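Local atomic coordinates of toxin secretion ATP-binding protein (Vibrio parahaemolyticus RIMD 2210633, PDB entry 3B79), a protein that is probably an ABC-type exporter that couples ATP hydrolysis to transport across the cell membrane, represented here by its N-terminal peptidase C39-like domain. Residues L99-M103 against V104-I108. Numbering follows the deposited sequence.
Sequences LESGM and VPISI
Ser-101 and Val-104 are joined by two hydrogen bonds. In the first, the backbone N of Val-104 donates to Ser-101 O over 3.2 Å. In the second, the hydroxyl OG of Ser-101 donates to Val-104 O at 2.7 Å. With chi1 at 79°, the Ser-101 hydroxyl is turned back over its own backbone, toward Val-104 O. It comes in tilted from the plane of that carbonyl, with a C=O...OG angle of 150°. OG also accepts a bond from Thr-98 N, and the hydroxyl thus bridges Thr-98 and Val-104.

The backbone bond closes a type II' beta turn from Ser-101 to Val-104. Gly-102 takes the positive phi (79°) that this turn requires. The turn belongs to the surface connection between antiparallel strands 93-97 and 106-109 of the peptidase C39-like domain. Strand 106-109 is an edge strand of the sheet within this chain.

Apolar packing is lighter. CG1, CG2 and CD1 of Ile-106 all gather on Ser-101 CB, with CG2 nearest at 3.9 Å.

Two carbonyl oxygens make van der Waals contacts. Val-104 CB lies 3.6 Å from Ser-101 O. The ring CD of Pro-105 rests 3.5 Å from Met-103 O. Met-103, a selenomethionine, points its CB away from residues 104-108; its side chain touches Asn-10 and Ile-13 of helix 7-18.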
loop_
_atom_site.group_PDB
_atom_site.type_symbol
_atom_site.label_atom_id
_atom_site.label_comp_id
_atom_site.label_asym_id
_atom_site.label_seq_id
_atom_site.Cartn_x
_atom_site.Cartn_y
_atom_site.Cartn_z
ATOM N N LEU A 99 -3.316 4.170 7.438
ATOM C CA LEU A 99 -2.505 5.095 8.176
ATOM C C LEU A 99 -2.908 5.136 9.665
ATOM O O LEU A 99 -2.032 5.222 10.545
ATOM C CB LEU A 99 -2.670 6.485 7.561
ATOM C CG LEU A 99 -1.663 7.533 7.998
ATOM C CD1 LEU A 99 -0.224 7.124 7.721
ATOM C CD2 LEU A 99 -1.965 8.867 7.263
ATOM N N GLU A 100 -4.215 5.018 9.933
ATOM C CA GLU A 100 -4.677 5.048 11.334
ATOM C C GLU A 100 -4.357 3.768 12.079
ATOM O O GLU A 100 -4.025 3.832 13.268
ATOM C CB GLU A 100 -6.187 5.282 11.381
ATOM C CG GLU A 100 -6.621 6.546 10.670
ATOM C CD GLU A 100 -7.107 6.298 9.219
ATOM O OE1 GLU A 100 -6.741 5.283 8.597
ATOM O OE2 GLU A 100 -7.875 7.135 8.712
ATOM N N SER A 101 -4.406 2.618 11.401
ATOM C CA SER A 101 -4.104 1.340 12.076
ATOM C C SER A 101 -2.602 1.142 12.233
ATOM O O SER A 101 -2.159 0.271 12.993
ATOM C CB SER A 101 -4.783 0.141 11.394
ATOM O OG SER A 101 -4.098 -0.295 10.224
ATOM N N GLY A 102 -1.813 1.908 11.474
ATOM C CA GLY A 102 -0.367 1.909 11.596
ATOM C C GLY A 102 0.239 0.710 10.888
ATOM O O GLY A 102 0.241 0.644 9.657
HETATM N N MSE A 103 0.717 -0.252 11.683
HETATM C CA MSE A 103 1.267 -1.484 11.203
HETATM C C MSE A 103 0.360 -2.682 11.476
HETATM O O MSE A 103 0.751 -3.801 11.152
HETATM C CB MSE A 103 2.641 -1.728 11.860
HETATM C CG MSE A 103 3.718 -0.701 11.505
HETATM SE SE MSE A 103 4.241 -0.812 9.597
HETATM C CE MSE A 103 3.637 0.914 9.029
ATOM N N VAL A 104 -0.852 -2.465 12.021
ATOM C CA VAL A 104 -1.725 -3.560 12.399
ATOM C C VAL A 104 -2.838 -3.699 11.361
ATOM O O VAL A 104 -3.617 -2.778 11.164
ATOM C CB VAL A 104 -2.352 -3.287 13.777
ATOM C CG1 VAL A 104 -3.300 -4.413 14.188
ATOM C CG2 VAL A 104 -1.254 -3.084 14.869
ATOM N N PRO A 105 -2.932 -4.851 10.705
ATOM C CA PRO A 105 -4.060 -5.058 9.779
ATOM C C PRO A 105 -5.365 -5.101 10.558
ATOM O O PRO A 105 -5.426 -5.673 11.678
ATOM C CB PRO A 105 -3.734 -6.412 9.111
ATOM C CG PRO A 105 -2.229 -6.569 9.303
ATOM C CD PRO A 105 -1.995 -5.997 10.701
ATOM N N ILE A 106 -6.410 -4.516 9.957
ATOM C CA ILE A 106 -7.736 -4.490 10.552
ATOM C C ILE A 106 -8.787 -4.939 9.543
ATOM O O ILE A 106 -8.581 -4.851 8.346
ATOM C CB ILE A 106 -8.078 -3.054 11.086
ATOM C CG1 ILE A 106 -7.889 -2.020 9.950
ATOM C CG2 ILE A 106 -7.197 -2.726 12.284
ATOM C CD1 ILE A 106 -8.594 -0.699 10.170
ATOM N N SER A 107 -9.934 -5.365 10.046
ATOM C CA SER A 107 -11.063 -5.767 9.240
ATOM C C SER A 107 -11.934 -4.568 8.950
ATOM O O SER A 107 -12.213 -3.722 9.841
ATOM C CB SER A 107 -11.886 -6.804 10.007
ATOM O OG SER A 107 -11.093 -7.945 10.314
ATOM N N ILE A 108 -12.378 -4.484 7.700
ATOM C CA ILE A 108 -13.391 -3.502 7.351
ATOM C C ILE A 108 -14.400 -4.067 6.381
ATOM O O ILE A 108 -14.112 -5.024 5.647
ATOM C CB ILE A 108 -12.763 -2.235 6.741
ATOM C CG1 ILE A 108 -12.102 -2.547 5.422
ATOM C CG2 ILE A 108 -11.787 -1.567 7.750
ATOM C CD1 ILE A 108 -11.726 -1.287 4.638
#